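Long-range contacts in arginine 3rd transport system periplasmic binding protein (Legionella pneumophila subsp. pneumophila str. Philadelphia 1, PDB 3KZG), which probably binds arginine in the periplasm and hands it to an ABC-type transport system for uptake: residues L66-M71 and Y193-N198; Y164-E169 and I176-K181; G110-V115 and N131-F136; Y87-S92 and G184-I189. All blocks are in the same frame, centred on the assembly; numbering follows the deposited sequence.

Interaction 1: residues L66-M71 and Y193-N198; sequences LVIASM and YSIMAN
Ser-70 rests its CB on one face of the Tyr-193 ring, 4.2 Å from the centroid and displaced toward the rim between CD1 and CE1, in a CH-pi contact. The carbonyl of Ser-70 comes close too, its O lying 3.3 Å from Tyr-193 CD1, while Phe-16 pairs edge-to-face with the same ring. Tyr-193 has CG anti to its own carbonyl carbon (chi1 -63°), on the side of its backbone N.

Beyond the ring the backbones pair. Met-71 O takes the N-H of Ser-194 at 2.9 Å. Farther on, Val-67 and Met-196 form an antiparallel hydrogen-bonded pair, with Met-196 N at 2.9 Å from Val-67 O and the return bond slightly longer. Between these two points the chains part, and a water bridges them: it accepts from Ala-69 N and Met-71 N and donates to Ser-194 O.

Apolar side chains add to the contact. The selenomethionines Met-71 and Met-196 cross obliquely, CG of the first 3.7 Å from SE of the second, and Leu-66 CD2 meets Ala-197 CB at 3.6 Å. Ile-195 CG1 meets Ile-68 CD1, and its side chain also touches helices 29-40 and 202-217. Strand 196-197, returning from the second lobe to run antiparallel beside strand 66-67, is the inserted strand characteristic of the type II periplasmic binding protein fold.

Interaction 2: residues Y164-E169 and I176-K181; sequences YWMASE and IGKKYK
Glu-169 OE1 receives two donors from the segment 176-181. The Tyr-180 hydroxyl gives its proton at an OH to OE1 distance of 2.7 Å, approaching nearly along the C-O axis, whereas Lys-179 NZ arrives from above the carboxylate plane to make a longer salt bridge at 3.3 Å. NZ is also held by Ser-148 OG, so the ammonium ties the carboxylate to helix 140-148. With CG anti to the backbone N (chi1 171°), Lys-179 sets this CG over the centre of the Tyr-180 ring, and its extended chain runs beside Glu-169.

A water satisfies the backbone nearby: it donates to Met-166 O and Glu-169 O and accepts from Lys-179 N at 2.9 Å. These groups join the C-terminal end of helix 159-166 to the start of strand 180-188, an outermost strand, within this chain, of the sheet in the second lobe of this type II binding-protein fold. Two carbonyls of the helix's last turn find partners within the segment, Tyr-164 O accepting from Ser-168 OG at 2.7 Å and Trp-165 O from Glu-169 N. Trp-165 O also sits at the edge of the Tyr-180 ring, near CD2. On the flank, Met-166 lays CG 3.6 Å from Lys-178 CD and its SE close to Tyr-180 O.

Interaction 3: residues G110-V115 and N131-F136; sequences GKKIGV and NNQVIF
A beta-alpha-beta unit, strand 112-116, helix 121-127 and strand 133-137, brings Lys-112 beside Gln-133 and Val-115 beside Phe-136 in parallel register. It belongs to the mixed sheet of the second lobe in this type II binding-protein fold, and 133-137 is the outermost strand on its side within the chain. The two strands twist against each other by 31°.

Four backbone bonds stitch them, alternating in direction as a parallel pair requires. Gln-133 N reaches Lys-111 O at 3.3 Å, a weak beginning. Ile-113 then uses both of its polar atoms: its N donates to Gln-133 O at 2.8 Å, and its O accepts from Ile-135 N at 2.9 Å. Val-115 N closes the ladder on Ile-135 O. On the other side of strand 112-116, Gly-114 bonds through its backbone to Ala-154 and Leu-156, and Lys-112 N bonds to Asp-153.

Lys-112, Gln-133 and Ile-135 share one face of the sheet, where the side chains of Lys-112 and Gln-133 lie alongside each other. The opposite face carries Ile-113, Val-115, Val-134 and Phe-136, and helix 121-127 covers it, with Val-125 against Ile-113, Tyr-121 against Val-115 and Leu-126 against Val-134. Here Val-134 directs CG1 anti to its backbone N (chi1 -178°); this methyl touches Val-115 CB at 4.0 Å and lies over the rim of the Phe-136 ring, 4.0 Å above its plane.

Interaction 4: residues Y87-S92 and G184-I189; sequences YMESNS and GKKISI
Ser-90 holds OG between its own backbone N and carbonyl carbon (chi1 59°), which brings the hydroxyl to Ile-189 O. The modelled OG to O distance of 2.4 Å is too short to be taken at face value, so this bond is doubtful in detail; Gly-192 N is a further partner of this OG. Ser-92 adopts the same rotation (chi1 66°), which sets its OG 3.2 Å from Ile-187 CB and lets it bond to Gln-124 of helix 121-127.

The backbone supplies the rest of the grip. Ser-92 and Ile-187 form an antiparallel hydrogen-bonded pair, with Ser-92 N 2.6 Å from Ile-187 O and Ile-187 N 2.7 Å from Ser-92 O. One residue along, Asn-91 and Ser-188 are the non-hydrogen-bonded pair, their alpha carbons drawn in close. Ile-189 N then meets Ser-90 O at 3.2 Å in an almost straight bond, extending the ladder past the strand end. Ile-189 CG2 packs on Ser-92, at 3.7 Å from the backbone N and 4.0 Å from CB. Lys-186 brings CB to 4.0 Å from Asn-91 CB, while its ammonium stays beyond salt-bridge range of Glu-89. Ser-188 OG bonds to Lys-210 of the second subunit.

Two crossings between the lobes meet here, pairing over a short antiparallel ladder although their end-to-end directions lie 108° apart, as in the two-stranded hinge of a type II binding protein. Helix 121-127 presses Tyr-121 and Gln-124 onto Ile-189, and helix 159-166 sets Tyr-159 against Asn-91 and Lys-186 where strands 91-97 and 180-188 pair.

Overall arrangement
Interaction 1 lies in the first lobe, and interactions 2 and 3 in the second, on the opposite side of the chain's centre; interaction 4 stands at the connection. Interactions 3 and 4 join neighbouring strands of one five-stranded sheet at its two margins, and interaction 2 joins helix 159-166 to the start of strand 180-188, whose end interaction 4 uses. Centres of interactions 1 and 4 are about 17 Å apart, yet they touch, because Tyr-193 pairs through its backbone with Tyr-87 and Met-88. Along the chain, interaction 3 closes before interaction 2 opens, both within the span of 4, itself within that of 1: the second lobe is an insertion in the first, consistent with hinged closure around arginine.

Interaction 1: residues L66-M71 and Y193-N198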
# COMPACT_ATOMS: atom_id res chain seq x y z
N LEU A 66 21.92 -27.23 -2.22
CA LEU A 66 20.52 -26.98 -2.52
C LEU A 66 20.29 -26.95 -4.03
O LEU A 66 21.25 -26.89 -4.80
CB LEU A 66 20.09 -25.64 -1.92
CG LEU A 66 20.22 -25.48 -0.41
CD1 LEU A 66 20.09 -24.02 -0.04
CD2 LEU A 66 19.17 -26.33 0.29
N VAL A 67 19.03 -26.99 -4.43
CA VAL A 67 18.66 -26.92 -5.83
C VAL A 67 17.47 -25.98 -6.00
O VAL A 67 16.51 -26.02 -5.23
CB VAL A 67 18.27 -28.30 -6.40
CG1 VAL A 67 17.56 -28.13 -7.73
CG2 VAL A 67 19.52 -29.15 -6.59
N ILE A 68 17.57 -25.11 -7.01
CA ILE A 68 16.52 -24.17 -7.35
C ILE A 68 16.50 -24.07 -8.87
O ILE A 68 17.43 -23.56 -9.48
CB ILE A 68 16.75 -22.77 -6.72
CG1 ILE A 68 15.58 -21.85 -7.06
CG2 ILE A 68 18.08 -22.18 -7.18
CD1 ILE A 68 15.60 -20.52 -6.35
N ALA A 69 15.45 -24.61 -9.46
CA ALA A 69 15.29 -24.61 -10.90
C ALA A 69 13.82 -24.88 -11.17
O ALA A 69 13.46 -25.99 -11.57
CB ALA A 69 16.15 -25.70 -11.52
N SER A 70 12.99 -23.87 -10.95
CA SER A 70 11.55 -23.99 -11.13
C SER A 70 11.12 -25.41 -10.75
O SER A 70 10.42 -26.08 -11.49
CB SER A 70 11.16 -23.66 -12.58
OG SER A 70 11.71 -24.57 -13.52
N MSE A 71 11.56 -25.85 -9.58
CA MSE A 71 11.23 -27.19 -9.10
C MSE A 71 9.86 -27.28 -8.45
O MSE A 71 9.64 -26.74 -7.37
CB MSE A 71 12.28 -27.66 -8.10
CG MSE A 71 12.19 -29.15 -7.83
SE MSE A 71 12.52 -30.13 -9.48
CE MSE A 71 14.39 -29.66 -9.66
N TYR A 193 6.68 -23.70 -6.96
CA TYR A 193 8.11 -23.84 -7.21
C TYR A 193 8.79 -23.63 -5.88
O TYR A 193 8.45 -22.71 -5.13
CB TYR A 193 8.61 -22.80 -8.23
CG TYR A 193 7.99 -22.92 -9.61
CD1 TYR A 193 8.02 -24.13 -10.31
CD2 TYR A 193 7.36 -21.83 -10.22
CE1 TYR A 193 7.43 -24.25 -11.57
CE2 TYR A 193 6.78 -21.94 -11.48
CZ TYR A 193 6.81 -23.15 -12.15
OH TYR A 193 6.23 -23.28 -13.39
N SER A 194 9.76 -24.48 -5.58
CA SER A 194 10.44 -24.40 -4.29
C SER A 194 11.91 -24.81 -4.34
O SER A 194 12.39 -25.38 -5.32
CB SER A 194 9.69 -25.27 -3.28
OG SER A 194 10.52 -25.62 -2.19
N ILE A 195 12.62 -24.50 -3.26
CA ILE A 195 14.03 -24.85 -3.13
C ILE A 195 14.05 -26.27 -2.56
O ILE A 195 13.45 -26.55 -1.53
CB ILE A 195 14.73 -23.85 -2.19
CG1 ILE A 195 14.68 -22.45 -2.82
CG2 ILE A 195 16.18 -24.26 -1.94
CD1 ILE A 195 15.26 -21.37 -1.96
N MSE A 196 14.75 -27.17 -3.26
CA MSE A 196 14.82 -28.58 -2.88
C MSE A 196 16.11 -28.97 -2.17
O MSE A 196 17.17 -28.40 -2.42
CB MSE A 196 14.63 -29.42 -4.14
CG MSE A 196 14.28 -30.87 -3.93
SE MSE A 196 13.90 -31.67 -5.65
CE MSE A 196 15.72 -31.64 -6.37
N ALA A 197 16.00 -29.93 -1.26
CA ALA A 197 17.17 -30.38 -0.52
C ALA A 197 16.98 -31.82 -0.07
O ALA A 197 15.90 -32.40 -0.23
CB ALA A 197 17.39 -29.47 0.68
N ASN A 198 18.05 -32.41 0.47
CA ASN A 198 17.98 -33.78 0.96
C ASN A 198 17.27 -33.74 2.32
O ASN A 198 17.35 -32.75 3.04
CB ASN A 198 19.40 -34.36 1.10
CG ASN A 198 20.06 -34.60 -0.25
OD1 ASN A 198 21.13 -34.05 -0.54
ND2 ASN A 198 19.43 -35.41 -1.08
O HOH W 1 12.98 -24.29 -7.94

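Interaction 2: residues Y164-E169 and I176-K181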
# COMPACT_ATOMS: atom_id res chain seq x y z
N TYR A 164 7.57 -16.22 -21.78
CA TYR A 164 8.87 -15.66 -22.14
C TYR A 164 9.14 -15.89 -23.63
O TYR A 164 9.42 -14.95 -24.37
CB TYR A 164 9.98 -16.35 -21.33
CG TYR A 164 11.37 -16.01 -21.80
CD1 TYR A 164 12.01 -14.86 -21.36
CD2 TYR A 164 12.01 -16.82 -22.74
CE1 TYR A 164 13.27 -14.51 -21.84
CE2 TYR A 164 13.28 -16.48 -23.23
CZ TYR A 164 13.89 -15.32 -22.77
OH TYR A 164 15.12 -14.96 -23.26
N TRP A 165 9.04 -17.14 -24.06
CA TRP A 165 9.29 -17.49 -25.44
C TRP A 165 8.38 -16.81 -26.45
O TRP A 165 8.83 -16.39 -27.51
CB TRP A 165 9.24 -19.01 -25.62
CG TRP A 165 10.43 -19.67 -25.03
CD1 TRP A 165 10.47 -20.43 -23.89
CD2 TRP A 165 11.78 -19.57 -25.48
NE1 TRP A 165 11.76 -20.79 -23.60
CE2 TRP A 165 12.59 -20.28 -24.57
CE3 TRP A 165 12.39 -18.94 -26.58
CZ2 TRP A 165 13.97 -20.37 -24.71
CZ3 TRP A 165 13.78 -19.03 -26.72
CH2 TRP A 165 14.55 -19.75 -25.79
N MSE A 166 7.10 -16.69 -26.13
CA MSE A 166 6.22 -16.04 -27.08
C MSE A 166 6.52 -14.56 -27.23
O MSE A 166 6.22 -13.96 -28.26
CB MSE A 166 4.77 -16.23 -26.69
CG MSE A 166 3.85 -15.61 -27.71
SE MSE A 166 2.06 -16.00 -27.30
CE MSE A 166 1.73 -14.57 -26.02
N ALA A 167 7.14 -13.97 -26.21
CA ALA A 167 7.46 -12.55 -26.26
C ALA A 167 8.96 -12.32 -26.45
O ALA A 167 9.44 -11.20 -26.31
CB ALA A 167 6.99 -11.86 -24.99
N SER A 168 9.70 -13.37 -26.78
CA SER A 168 11.14 -13.24 -26.96
C SER A 168 11.67 -13.74 -28.30
O SER A 168 12.78 -13.41 -28.70
CB SER A 168 11.87 -13.94 -25.82
OG SER A 168 11.56 -13.35 -24.57
N GLU A 169 10.88 -14.55 -29.00
CA GLU A 169 11.32 -15.09 -30.28
C GLU A 169 10.24 -14.95 -31.34
O GLU A 169 9.19 -15.58 -31.24
CB GLU A 169 11.71 -16.56 -30.11
CG GLU A 169 12.54 -17.11 -31.25
CD GLU A 169 13.10 -18.49 -30.94
OE1 GLU A 169 12.34 -19.48 -30.96
OE2 GLU A 169 14.32 -18.58 -30.67
N ILE A 176 7.60 -8.11 -37.00
CA ILE A 176 7.63 -9.29 -37.86
C ILE A 176 6.63 -10.39 -37.52
O ILE A 176 6.44 -11.33 -38.30
CB ILE A 176 9.05 -9.91 -37.87
CG1 ILE A 176 9.12 -11.09 -38.84
CG2 ILE A 176 9.43 -10.36 -36.47
CD1 ILE A 176 10.48 -11.74 -38.91
N GLY A 177 5.99 -10.29 -36.36
CA GLY A 177 5.02 -11.31 -35.98
C GLY A 177 5.62 -12.36 -35.08
O GLY A 177 6.81 -12.66 -35.15
N LYS A 178 4.78 -12.94 -34.22
CA LYS A 178 5.23 -13.96 -33.28
C LYS A 178 5.49 -15.31 -33.93
O LYS A 178 4.96 -15.61 -35.00
CB LYS A 178 4.19 -14.13 -32.17
CG LYS A 178 3.99 -12.89 -31.31
CD LYS A 178 3.00 -13.15 -30.19
CE LYS A 178 2.83 -11.92 -29.32
NZ LYS A 178 1.87 -12.13 -28.21
N LYS A 179 6.32 -16.11 -33.28
CA LYS A 179 6.65 -17.45 -33.76
C LYS A 179 5.82 -18.47 -32.99
O LYS A 179 5.52 -19.55 -33.49
CB LYS A 179 8.13 -17.76 -33.56
CG LYS A 179 8.50 -19.22 -33.85
CD LYS A 179 9.97 -19.51 -33.56
CE LYS A 179 10.31 -20.97 -33.84
NZ LYS A 179 11.76 -21.26 -33.63
N TYR A 180 5.45 -18.09 -31.76
CA TYR A 180 4.66 -18.97 -30.90
C TYR A 180 3.29 -18.41 -30.53
O TYR A 180 3.02 -17.22 -30.70
CB TYR A 180 5.43 -19.23 -29.59
CG TYR A 180 6.81 -19.82 -29.78
CD1 TYR A 180 6.97 -21.14 -30.22
CD2 TYR A 180 7.95 -19.06 -29.53
CE1 TYR A 180 8.24 -21.68 -30.40
CE2 TYR A 180 9.22 -19.59 -29.71
CZ TYR A 180 9.36 -20.90 -30.14
OH TYR A 180 10.63 -21.43 -30.31
N LYS A 181 2.43 -19.29 -30.03
CA LYS A 181 1.10 -18.93 -29.57
C LYS A 181 0.73 -19.91 -28.45
O LYS A 181 1.08 -21.10 -28.52
CB LYS A 181 0.06 -18.99 -30.70
CG LYS A 181 -0.20 -20.36 -31.28
CD LYS A 181 -1.40 -20.32 -32.23
CE LYS A 181 -1.60 -21.65 -32.94
NZ LYS A 181 -2.74 -21.59 -33.90
O HOH W 2 6.67 -15.82 -30.46

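Interaction 3: residues G110-V115 and N131-F136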
# COMPACT_ATOMS: atom_id res chain seq x y z
N GLY A 110 -5.06 -36.21 -29.76
CA GLY A 110 -4.34 -37.00 -30.75
C GLY A 110 -3.00 -36.43 -31.17
O GLY A 110 -2.37 -36.95 -32.09
N LYS A 111 -2.54 -35.39 -30.49
CA LYS A 111 -1.27 -34.75 -30.84
C LYS A 111 -0.07 -35.27 -30.06
O LYS A 111 -0.21 -35.87 -28.99
CB LYS A 111 -1.37 -33.23 -30.64
CG LYS A 111 -2.60 -32.60 -31.26
CD LYS A 111 -2.74 -32.94 -32.73
CE LYS A 111 -4.02 -32.34 -33.31
NZ LYS A 111 -4.33 -32.91 -34.65
N LYS A 112 1.11 -35.04 -30.62
CA LYS A 112 2.36 -35.45 -29.99
C LYS A 112 2.81 -34.23 -29.18
O LYS A 112 2.93 -33.13 -29.73
CB LYS A 112 3.41 -35.79 -31.04
CG LYS A 112 2.95 -36.81 -32.07
CD LYS A 112 3.99 -37.00 -33.17
CE LYS A 112 5.26 -37.62 -32.63
NZ LYS A 112 5.02 -39.01 -32.15
N ILE A 113 3.06 -34.43 -27.89
CA ILE A 113 3.45 -33.34 -27.00
C ILE A 113 4.88 -33.45 -26.48
O ILE A 113 5.28 -34.49 -25.96
CB ILE A 113 2.51 -33.27 -25.77
CG1 ILE A 113 1.04 -33.38 -26.20
CG2 ILE A 113 2.76 -31.98 -25.01
CD1 ILE A 113 0.56 -32.25 -27.09
N GLY A 114 5.63 -32.37 -26.61
CA GLY A 114 6.99 -32.36 -26.11
C GLY A 114 6.99 -31.98 -24.64
O GLY A 114 6.19 -31.15 -24.21
N VAL A 115 7.89 -32.58 -23.87
CA VAL A 115 7.98 -32.30 -22.44
C VAL A 115 9.44 -32.35 -21.98
O VAL A 115 10.25 -33.08 -22.56
CB VAL A 115 7.14 -33.33 -21.63
CG1 VAL A 115 7.63 -33.40 -20.20
CG2 VAL A 115 5.67 -32.92 -21.66
N ASN A 131 -5.77 -39.07 -25.86
CA ASN A 131 -4.96 -39.79 -26.84
C ASN A 131 -3.75 -39.00 -27.32
O ASN A 131 -3.64 -38.64 -28.49
CB ASN A 131 -5.82 -40.20 -28.04
CG ASN A 131 -5.01 -40.85 -29.15
OD1 ASN A 131 -4.05 -41.58 -28.88
ND2 ASN A 131 -5.39 -40.58 -30.40
N ASN A 132 -2.84 -38.74 -26.39
CA ASN A 132 -1.62 -38.01 -26.70
C ASN A 132 -0.40 -38.88 -26.51
O ASN A 132 -0.42 -39.84 -25.73
CB ASN A 132 -1.47 -36.79 -25.79
CG ASN A 132 -2.50 -35.72 -26.06
OD1 ASN A 132 -2.58 -35.18 -27.16
ND2 ASN A 132 -3.29 -35.41 -25.05
N GLN A 133 0.66 -38.54 -27.23
CA GLN A 133 1.92 -39.24 -27.14
C GLN A 133 2.92 -38.22 -26.63
O GLN A 133 2.96 -37.08 -27.09
CB GLN A 133 2.33 -39.76 -28.52
CG GLN A 133 3.60 -40.58 -28.50
CD GLN A 133 3.92 -41.16 -29.87
OE1 GLN A 133 3.11 -41.89 -30.45
NE2 GLN A 133 5.10 -40.84 -30.38
N VAL A 134 3.72 -38.63 -25.65
CA VAL A 134 4.71 -37.74 -25.07
C VAL A 134 6.13 -38.01 -25.57
O VAL A 134 6.57 -39.16 -25.66
CB VAL A 134 4.72 -37.86 -23.52
CG1 VAL A 134 5.72 -36.88 -22.93
CG2 VAL A 134 3.33 -37.60 -22.97
N ILE A 135 6.83 -36.94 -25.92
CA ILE A 135 8.21 -37.04 -26.38
C ILE A 135 9.03 -36.33 -25.32
O ILE A 135 8.86 -35.13 -25.09
CB ILE A 135 8.40 -36.34 -27.75
CG1 ILE A 135 7.62 -37.09 -28.83
CG2 ILE A 135 9.87 -36.27 -28.11
CD1 ILE A 135 8.11 -38.51 -29.08
N PHE A 136 9.90 -37.09 -24.66
CA PHE A 136 10.75 -36.55 -23.60
C PHE A 136 12.00 -35.90 -24.17
O PHE A 136 12.72 -36.51 -24.97
CB PHE A 136 11.17 -37.66 -22.63
CG PHE A 136 10.02 -38.26 -21.87
CD1 PHE A 136 9.71 -37.80 -20.59
CD2 PHE A 136 9.24 -39.26 -22.43
CE1 PHE A 136 8.63 -38.33 -19.88
CE2 PHE A 136 8.16 -39.80 -21.73
CZ PHE A 136 7.86 -39.33 -20.45

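Interaction 4: residues Y87-S92 and G184-I189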
# COMPACT_ATOMS: atom_id res chain seq x y z
N TYR A 87 8.00 -20.48 -3.39
CA TYR A 87 8.22 -19.05 -3.55
C TYR A 87 7.43 -18.51 -4.73
O TYR A 87 7.52 -17.34 -5.06
CB TYR A 87 9.71 -18.74 -3.77
CG TYR A 87 10.36 -19.50 -4.92
CD1 TYR A 87 10.18 -19.11 -6.25
CD2 TYR A 87 11.18 -20.60 -4.67
CE1 TYR A 87 10.82 -19.79 -7.30
CE2 TYR A 87 11.82 -21.28 -5.71
CZ TYR A 87 11.64 -20.88 -7.01
OH TYR A 87 12.29 -21.58 -8.02
N MSE A 88 6.64 -19.38 -5.35
CA MSE A 88 5.87 -18.99 -6.51
C MSE A 88 4.88 -20.09 -6.89
O MSE A 88 5.18 -21.28 -6.73
CB MSE A 88 6.83 -18.71 -7.68
CG MSE A 88 6.19 -18.28 -8.98
SE MSE A 88 7.53 -17.74 -10.28
CE MSE A 88 6.35 -17.37 -11.78
N GLU A 89 3.70 -19.70 -7.35
CA GLU A 89 2.70 -20.68 -7.76
C GLU A 89 3.21 -21.38 -9.03
O GLU A 89 3.80 -20.74 -9.89
CB GLU A 89 1.36 -20.00 -8.05
CG GLU A 89 0.25 -20.96 -8.41
CD GLU A 89 -1.09 -20.27 -8.62
OE1 GLU A 89 -1.26 -19.57 -9.65
OE2 GLU A 89 -1.96 -20.41 -7.75
N SER A 90 2.98 -22.68 -9.14
CA SER A 90 3.43 -23.42 -10.32
C SER A 90 2.29 -23.75 -11.26
O SER A 90 1.32 -24.40 -10.88
CB SER A 90 4.16 -24.71 -9.90
OG SER A 90 3.33 -25.56 -9.12
N ASN A 91 2.40 -23.28 -12.50
CA ASN A 91 1.39 -23.55 -13.52
C ASN A 91 2.07 -23.99 -14.81
O ASN A 91 3.16 -23.51 -15.13
CB ASN A 91 0.56 -22.29 -13.83
CG ASN A 91 -0.13 -21.74 -12.61
OD1 ASN A 91 0.38 -20.84 -11.94
ND2 ASN A 91 -1.30 -22.27 -12.30
N SER A 92 1.44 -24.90 -15.54
CA SER A 92 1.98 -25.36 -16.81
C SER A 92 1.23 -24.62 -17.91
O SER A 92 0.21 -23.98 -17.65
CB SER A 92 1.80 -26.88 -16.96
OG SER A 92 0.44 -27.24 -17.06
N GLY A 184 -4.94 -22.61 -24.84
CA GLY A 184 -5.68 -22.77 -23.60
C GLY A 184 -5.11 -21.90 -22.50
O GLY A 184 -4.10 -21.23 -22.71
N LYS A 185 -5.74 -21.89 -21.33
CA LYS A 185 -5.26 -21.09 -20.20
C LYS A 185 -4.16 -21.88 -19.48
O LYS A 185 -3.94 -23.05 -19.77
CB LYS A 185 -6.41 -20.82 -19.23
CG LYS A 185 -7.69 -20.34 -19.90
CD LYS A 185 -8.87 -20.33 -18.93
CE LYS A 185 -10.18 -20.06 -19.67
NZ LYS A 185 -11.36 -20.12 -18.76
N LYS A 186 -3.48 -21.23 -18.54
CA LYS A 186 -2.42 -21.90 -17.79
C LYS A 186 -3.06 -22.99 -16.93
O LYS A 186 -4.24 -22.89 -16.58
CB LYS A 186 -1.67 -20.90 -16.91
CG LYS A 186 -2.53 -20.13 -15.92
CD LYS A 186 -1.68 -19.14 -15.15
CE LYS A 186 -2.52 -18.30 -14.19
NZ LYS A 186 -1.68 -17.28 -13.49
N ILE A 187 -2.30 -24.02 -16.60
CA ILE A 187 -2.82 -25.14 -15.81
C ILE A 187 -2.12 -25.30 -14.47
O ILE A 187 -0.89 -25.37 -14.40
CB ILE A 187 -2.68 -26.47 -16.58
CG1 ILE A 187 -3.21 -26.33 -18.01
CG2 ILE A 187 -3.42 -27.58 -15.84
CD1 ILE A 187 -4.67 -25.93 -18.10
N SER A 188 -2.90 -25.37 -13.40
CA SER A 188 -2.32 -25.53 -12.07
C SER A 188 -1.70 -26.92 -11.98
O SER A 188 -2.34 -27.91 -12.31
CB SER A 188 -3.39 -25.37 -10.99
OG SER A 188 -2.80 -25.42 -9.70
N ILE A 189 -0.45 -26.99 -11.55
CA ILE A 189 0.21 -28.28 -11.42
C ILE A 189 1.18 -28.25 -10.25
O ILE A 189 1.99 -27.33 -10.12
CB ILE A 189 0.97 -28.65 -12.71
CG1 ILE A 189 1.64 -30.02 -12.54
CG2 ILE A 189 1.99 -27.57 -13.04
CD1 ILE A 189 2.44 -30.48 -13.73